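Local coordinates for cell wall surface anchor protein (Streptococcus agalactiae, PDB 4Z1P) that probably acts as a surface adhesin of the antigen I/II family, linked to the streptococcal cell wall through a C-terminal LPXTG motif, at residues P61-L65 and F149-I154; H89-K93 and S110-F115. Residues are numbered along the deposited sequence.

Contact 1. Residues P61-L65 and F149-I154; sequences PNEAL and FTKGQI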
ATOM      1  N   PRO A  61       8.625   5.908  11.825  1.00 14.35           N
ATOM      2  CA  PRO A  61       7.481   5.192  11.262  1.00 15.61           C
ATOM      3  C   PRO A  61       6.591   4.655  12.402  1.00 15.09           C
ATOM      4  O   PRO A  61       7.079   4.417  13.503  1.00 16.48           O
ATOM      5  CB  PRO A  61       8.133   4.023  10.499  1.00 16.17           C
ATOM      6  CG  PRO A  61       9.502   3.903  11.007  1.00 16.40           C
ATOM      7  CD  PRO A  61       9.848   5.074  11.845  1.00 15.43           C
ATOM      8  N   ASN A  62       5.342   4.376  12.143  1.00 16.04           N
ATOM      9  CA  ASN A  62       4.534   3.615  13.149  1.00 18.29           C
ATOM     10  C   ASN A  62       4.725   2.102  12.965  1.00 19.69           C
ATOM     11  O   ASN A  62       5.535   1.658  12.145  1.00 20.17           O
ATOM     12  CB  ASN A  62       3.093   4.096  13.167  1.00 18.40           C
ATOM     13  CG  ASN A  62       2.261   3.538  12.037  1.00 17.65           C
ATOM     14  OD1 ASN A  62       2.767   3.086  11.029  1.00 15.03           O
ATOM     15  ND2 ASN A  62       0.947   3.574  12.221  1.00 17.57           N
ATOM     16  N   GLU A  63       3.984   1.307  13.722  1.00 18.82           N
ATOM     17  CA  GLU A  63       4.213  -0.125  13.780  1.00 23.74           C
ATOM     18  C   GLU A  63       3.950  -0.811  12.449  1.00 20.26           C
ATOM     19  O   GLU A  63       4.187  -1.969  12.290  1.00 23.06           O
ATOM     20  CB  GLU A  63       3.347  -0.724  14.942  1.00 29.26           C
ATOM     21  CG  GLU A  63       1.822  -0.630  14.762  1.00 31.05           C
ATOM     22  CD  GLU A  63       1.152   0.703  15.147  1.00 37.60           C
ATOM     23  OE1 GLU A  63       1.833   1.740  15.490  1.00 37.89           O
ATOM     24  OE2 GLU A  63      -0.125   0.704  15.118  1.00 42.79           O
ATOM     25  N   ALA A  64       3.381  -0.120  11.496  1.00 18.03           N
ATOM     26  CA  ALA A  64       3.002  -0.817  10.280  1.00 19.28           C
ATOM     27  C   ALA A  64       4.139  -1.080   9.372  1.00 19.06           C
ATOM     28  O   ALA A  64       4.029  -1.961   8.511  1.00 19.82           O
ATOM     29  CB  ALA A  64       1.951  -0.071   9.504  1.00 18.52           C
ATOM     30  N   LEU A  65       5.186  -0.265   9.458  1.00 17.31           N
ATOM     31  CA  LEU A  65       6.214  -0.353   8.512  1.00 17.63           C
ATOM     32  C   LEU A  65       7.305  -1.334   8.859  1.00 17.93           C
ATOM     33  O   LEU A  65       7.699  -1.490   9.997  1.00 17.86           O
ATOM     34  CB  LEU A  65       6.769   1.052   8.211  1.00 18.17           C
ATOM     35  CG  LEU A  65       5.704   1.980   7.598  1.00 19.81           C
ATOM     36  CD1 LEU A  65       6.258   3.363   7.501  1.00 21.99           C
ATOM     37  CD2 LEU A  65       5.241   1.471   6.259  1.00 20.90           C
ATOM     38  N   PHE A 149       0.311  -6.383   9.571  1.00 24.00           N
ATOM     39  CA  PHE A 149      -0.485  -5.178   9.660  1.00 24.00           C
ATOM     40  C   PHE A 149      -1.502  -5.226   8.529  1.00 21.47           C
ATOM     41  O   PHE A 149      -1.184  -4.918   7.374  1.00 21.50           O
ATOM     42  CB  PHE A 149       0.427  -3.925   9.578  1.00 21.50           C
ATOM     43  CG  PHE A 149      -0.282  -2.656   9.910  1.00 22.47           C
ATOM     44  CD1 PHE A 149      -0.368  -2.207  11.231  1.00 22.48           C
ATOM     45  CD2 PHE A 149      -0.884  -1.900   8.895  1.00 21.92           C
ATOM     46  CE1 PHE A 149      -1.013  -1.019  11.530  1.00 22.21           C
ATOM     47  CE2 PHE A 149      -1.576  -0.739   9.205  1.00 21.74           C
ATOM     48  CZ  PHE A 149      -1.638  -0.311  10.534  1.00 23.16           C
ATOM     49  N   THR A 150      -2.741  -5.574   8.858  1.00 24.25           N
ATOM     50  CA  THR A 150      -3.755  -5.880   7.833  1.00 24.10           C
ATOM     51  C   THR A 150      -4.839  -4.786   7.713  1.00 25.16           C
ATOM     52  O   THR A 150      -5.639  -4.812   6.778  1.00 26.54           O
ATOM     53  CB  THR A 150      -4.454  -7.229   8.134  1.00 23.32           C
ATOM     54  OG1 THR A 150      -5.172  -7.092   9.345  1.00 26.44           O
ATOM     55  CG2 THR A 150      -3.439  -8.372   8.247  1.00 25.39           C
ATOM     56  N   LYS A 151      -4.887  -3.850   8.638  1.00 22.62           N
ATOM     57  CA  LYS A 151      -5.743  -2.676   8.532  1.00 24.14           C
ATOM     58  C   LYS A 151      -5.292  -1.589   9.463  1.00 22.86           C
ATOM     59  O   LYS A 151      -4.493  -1.807  10.371  1.00 24.83           O
ATOM     60  CB  LYS A 151      -7.189  -2.958   8.835  1.00 24.73           C
ATOM     61  CG  LYS A 151      -7.291  -3.762  10.110  1.00 29.86           C
ATOM     62  CD  LYS A 151      -8.745  -3.793  10.595  1.00 36.09           C
ATOM     63  CE  LYS A 151      -8.958  -4.921  11.576  1.00 39.15           C
ATOM     64  NZ  LYS A 151      -8.097  -4.741  12.773  1.00 40.56           N
ATOM     65  N   GLY A 152      -5.871  -0.420   9.275  1.00 21.59           N
ATOM     66  CA  GLY A 152      -5.450   0.777   9.991  1.00 22.21           C
ATOM     67  C   GLY A 152      -4.515   1.644   9.177  1.00 23.27           C
ATOM     68  O   GLY A 152      -4.326   1.445   7.948  1.00 22.95           O
ATOM     69  N   GLN A 153      -3.930   2.614   9.868  1.00 21.89           N
ATOM     70  CA  GLN A 153      -3.251   3.705   9.210  1.00 23.18           C
ATOM     71  C   GLN A 153      -1.772   3.425   9.316  1.00 20.31           C
ATOM     72  O   GLN A 153      -1.270   3.043  10.353  1.00 18.97           O
ATOM     73  CB  GLN A 153      -3.520   5.000   9.928  1.00 26.36           C
ATOM     74  CG  GLN A 153      -4.905   5.568   9.765  1.00 33.34           C
ATOM     75  CD  GLN A 153      -5.023   6.901  10.505  1.00 40.95           C
ATOM     76  OE1 GLN A 153      -4.640   7.022  11.675  1.00 43.55           O
ATOM     77  NE2 GLN A 153      -5.535   7.909   9.824  1.00 46.08           N
ATOM     78  N   ILE A 154      -1.112   3.579   8.200  1.00 19.95           N
ATOM     79  CA  ILE A 154       0.315   3.680   8.109  1.00 17.73           C
ATOM     80  C   ILE A 154       0.708   5.109   8.324  1.00 17.54           C
ATOM     81  O   ILE A 154       0.135   6.003   7.692  1.00 20.56           O
ATOM     82  CB  ILE A 154       0.807   3.234   6.743  1.00 16.34           C
ATOM     83  CG1 ILE A 154       0.418   1.767   6.541  1.00 16.93           C
ATOM     84  CG2 ILE A 154       2.337   3.389   6.663  1.00 17.80           C
ATOM     85  CD1 ILE A 154       0.366   1.316   5.122  1.00 17.26           C
TER
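Ala64 lays its methyl group over one face of the Phe149 ring, with Ala64 CB 3.3 Å from the ring centroid and only 8° off the ring normal, a close CH-pi contact. Ala64 CB also meets Ile154 CG1 at 3.8 Å, and Leu65 CD2 extends the apolar patch to Ile154 CG2 at 3.5 Å. A type I turn from Asn62 to Leu65 presents these groups. Asn62 OD1 accepts from Ala64 N at 3.3 Å, forming an Asx turn, while Asn62 ND2 donates to Gln153 O at 2.9 Å, so one amide both shapes the turn and ties it to the other segment. At Gly152 the chain turns a corner; a CB there would be crowded by Phe149 CZ and, at these backbone angles, jammed against Lys151 O. The contact thus joins the connection between strands 55-61 and 65-75, which lie in different sheets of the N-terminal beta-sandwich, to the start of strand 153-162; Tyr32 and Phe143 of one sheet and Leu176 of the other pack around it.

Contact 2. Residues H89-K93 and S110-F115; sequences HVLSK and SPVGEF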
ATOM      1  N   HIS A  89      19.592   2.799  13.932  1.00 10.47           N
ATOM      2  CA  HIS A  89      18.289   2.189  13.858  1.00 10.20           C
ATOM      3  C   HIS A  89      18.021   1.503  15.179  1.00 11.24           C
ATOM      4  O   HIS A  89      18.689   0.553  15.513  1.00 11.03           O
ATOM      5  CB  HIS A  89      18.143   1.231  12.697  1.00 11.91           C
ATOM      6  CG  HIS A  89      16.872   0.434  12.711  1.00 12.35           C
ATOM      7  ND1 HIS A  89      16.773  -0.826  12.163  1.00 12.54           N
ATOM      8  CD2 HIS A  89      15.648   0.697  13.243  1.00 12.90           C
ATOM      9  CE1 HIS A  89      15.532  -1.267  12.285  1.00 13.48           C
ATOM     10  NE2 HIS A  89      14.827  -0.355  12.922  1.00 13.51           N
ATOM     11  N   VAL A  90      17.106   2.060  15.998  1.00 10.11           N
ATOM     12  CA  VAL A  90      16.945   1.618  17.392  1.00 10.10           C
ATOM     13  C   VAL A  90      15.527   1.231  17.653  1.00 10.72           C
ATOM     14  O   VAL A  90      14.593   1.753  17.069  1.00  7.85           O
ATOM     15  CB  VAL A  90      17.402   2.703  18.427  1.00 11.53           C
ATOM     16  CG1 VAL A  90      18.861   3.030  18.284  1.00 11.50           C
ATOM     17  CG2 VAL A  90      16.511   3.948  18.387  1.00 12.45           C
ATOM     18  N   LEU A  91      15.351   0.255  18.512  1.00 10.64           N
ATOM     19  CA  LEU A  91      14.016  -0.167  18.884  1.00 14.04           C
ATOM     20  C   LEU A  91      13.373   0.816  19.920  1.00 13.39           C
ATOM     21  O   LEU A  91      12.177   0.894  19.994  1.00 13.70           O
ATOM     22  CB  LEU A  91      14.154  -1.509  19.532  1.00 16.29           C
ATOM     23  CG  LEU A  91      14.053  -2.741  18.652  1.00 22.10           C
ATOM     24  CD1 LEU A  91      14.220  -2.566  17.184  1.00 23.28           C
ATOM     25  CD2 LEU A  91      14.803  -3.918  19.263  1.00 24.91           C
ATOM     26  N   SER A  92      14.180   1.529  20.651  1.00 14.22           N
ATOM     27  CA  SER A  92      13.686   2.576  21.503  1.00 18.02           C
ATOM     28  C   SER A  92      14.784   3.555  21.697  1.00 16.38           C
ATOM     29  O   SER A  92      15.958   3.202  21.659  1.00 16.31           O
ATOM     30  CB  SER A  92      13.169   1.984  22.866  1.00 19.86           C
ATOM     31  OG  SER A  92      13.849   2.520  23.946  1.00 23.82           O
ATOM     32  N   LYS A  93      14.413   4.765  22.104  1.00 15.66           N
ATOM     33  CA  LYS A  93      15.469   5.705  22.478  1.00 15.80           C
ATOM     34  C   LYS A  93      16.357   5.231  23.608  1.00 15.61           C
ATOM     35  O   LYS A  93      17.458   5.678  23.737  1.00 13.49           O
ATOM     36  CB  LYS A  93      14.861   7.062  22.823  1.00 18.56           C
ATOM     37  CG  LYS A  93      13.962   7.105  24.030  1.00 19.72           C
ATOM     38  CD  LYS A  93      13.211   8.420  24.033  1.00 24.48           C
ATOM     39  CE  LYS A  93      12.634   8.738  25.388  1.00 26.94           C
ATOM     40  NZ  LYS A  93      11.532   7.820  25.743  1.00 25.95           N
ATOM     41  N   SER A 110      10.861  13.309  21.479  1.00 14.75           N
ATOM     42  CA  SER A 110      10.594  12.115  22.269  1.00 16.45           C
ATOM     43  C   SER A 110       9.839  11.087  21.429  1.00 14.33           C
ATOM     44  O   SER A 110       8.626  11.002  21.469  1.00 13.86           O
ATOM     45  CB  SER A 110       9.771  12.478  23.531  1.00 19.36           C
ATOM     46  OG  SER A 110       9.547  11.306  24.337  1.00 21.47           O
ATOM     47  N   PRO A 111      10.574  10.312  20.613  1.00 15.72           N
ATOM     48  CA  PRO A 111       9.992   9.352  19.711  1.00 14.59           C
ATOM     49  C   PRO A 111       9.367   8.257  20.503  1.00 15.67           C
ATOM     50  O   PRO A 111       9.889   7.881  21.539  1.00 15.18           O
ATOM     51  CB  PRO A 111      11.214   8.873  18.876  1.00 16.72           C
ATOM     52  CG  PRO A 111      12.246   9.931  19.134  1.00 15.72           C
ATOM     53  CD  PRO A 111      12.044  10.364  20.512  1.00 14.05           C
ATOM     54  N   VAL A 112       8.237   7.728  20.031  1.00 17.36           N
ATOM     55  CA  VAL A 112       7.475   6.815  20.869  1.00 19.68           C
ATOM     56  C   VAL A 112       8.042   5.417  20.812  1.00 21.41           C
ATOM     57  O   VAL A 112       7.897   4.661  21.787  1.00 23.85           O
ATOM     58  CB  VAL A 112       5.993   6.800  20.485  1.00 24.06           C
ATOM     59  CG1 VAL A 112       5.724   6.111  19.168  1.00 23.62           C
ATOM     60  CG2 VAL A 112       5.152   6.193  21.619  1.00 26.98           C
ATOM     61  N   GLY A 113       8.645   5.048  19.696  1.00 17.92           N
ATOM     62  CA  GLY A 113       8.973   3.632  19.473  1.00 17.71           C
ATOM     63  C   GLY A 113      10.310   3.495  18.765  1.00 15.49           C
ATOM     64  O   GLY A 113      11.314   4.171  19.121  1.00 13.11           O
ATOM     65  N   GLU A 114      10.271   2.670  17.740  1.00 14.51           N
ATOM     66  CA  GLU A 114      11.453   2.230  17.001  1.00 16.46           C
ATOM     67  C   GLU A 114      11.655   3.331  15.938  1.00 15.03           C
ATOM     68  O   GLU A 114      10.737   3.614  15.212  1.00 16.66           O
ATOM     69  CB  GLU A 114      11.116   0.863  16.329  1.00 17.58           C
ATOM     70  CG  GLU A 114      11.986   0.463  15.159  1.00 19.73           C
ATOM     71  CD  GLU A 114      11.709  -0.941  14.680  1.00 22.65           C
ATOM     72  OE1 GLU A 114      10.716  -1.570  15.110  1.00 17.95           O
ATOM     73  OE2 GLU A 114      12.513  -1.431  13.893  1.00 23.19           O
ATOM     74  N   PHE A 115      12.863   3.862  15.780  1.00 11.85           N
ATOM     75  CA  PHE A 115      13.058   4.885  14.793  1.00 11.17           C
ATOM     76  C   PHE A 115      14.451   4.817  14.197  1.00 10.58           C
ATOM     77  O   PHE A 115      15.284   3.995  14.639  1.00 10.39           O
ATOM     78  CB  PHE A 115      12.815   6.269  15.419  1.00 11.01           C
ATOM     79  CG  PHE A 115      13.760   6.625  16.524  1.00 10.41           C
ATOM     80  CD1 PHE A 115      13.471   6.282  17.812  1.00 11.49           C
ATOM     81  CD2 PHE A 115      14.887   7.398  16.309  1.00 10.91           C
ATOM     82  CE1 PHE A 115      14.300   6.687  18.845  1.00 11.62           C
ATOM     83  CE2 PHE A 115      15.748   7.766  17.322  1.00 11.31           C
ATOM     84  CZ  PHE A 115      15.462   7.421  18.611  1.00 11.71           C
TER
HETATM   85  O   HOH W   1      11.695   5.351  21.368  1.00 16.20           O
HETATM   86  O   HOH W   2       9.379   7.223  23.961  1.00 47.20           O
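An antiparallel beta bridge, with Val90 and Phe115 as its hydrogen-bonded pair, joins the end of strand 85-90 to the start of strand 115-120 at one edge of a five-stranded sheet. Both backbone bonds of the pair are made: Val90 N donates to Phe115 O and Phe115 N to Val90 O, each at 3.0 Å. Val90 O also receives a CA-H...O contact from Glu114 CA at 3.2 Å. On the face that Val90 and Phe115 share, Val90 CG2 sits over the Phe115 ring, 3.7 Å from its centroid, a CH-pi contact; Val58 and Leu96 also touch the Phe115 side chain.

Beside the bridge, His89 NE2 donates to Glu114 OE2 at 2.7 Å, a histidine-carboxylate hydrogen bond, and the imidazole stacks with Tyr116. Direct pairing ends after Val90, although the backbones stay close at Leu91 and Glu114 before diverging. Leu91 O lies 3.4 Å from Glu114 N, but at an angle too poor for a hydrogen bond. Gly113 N, one residue earlier, donates to Gln60 OE1 of strand 55-61. Ser92 OG turns to Asp94 N within its own loop.

Water fills the widening gap. One molecule accepts from Lys93 N at 2.9 Å and donates to Gly113 O at 2.6 Å and to Pro111 O at 3.1 Å, replacing a direct backbone link. The aliphatic part of Lys93 runs past Pro111, CD to CD 4.2 Å, and Lys93 NZ donates a hydrogen bond at 2.9 Å to a second water, which donates in turn to Pro111 O at 2.6 Å.

Overall arrangement
Both contacts belong to the N-terminal of two similarly built beta-sandwich domains, and their centres lie about 16 Å apart. They meet through strand 55-61 of the five-stranded sheet: contact 1 begins at its end, and strand 115-120, which leads out of contact 2, runs beside it. They touch directly where Pro61 CD packs 3.8 Å from Glu114 O. In sequence, 89-93 and 110-115 both fall between the two segments of contact 1. Contact 1 is partly buried, about 10 Å from the centre of the chain, and spans the two sheets; contact 2 lies at the surface, about 23 Å from that centre, and pairs edge strand 85-90 with strand 115-120.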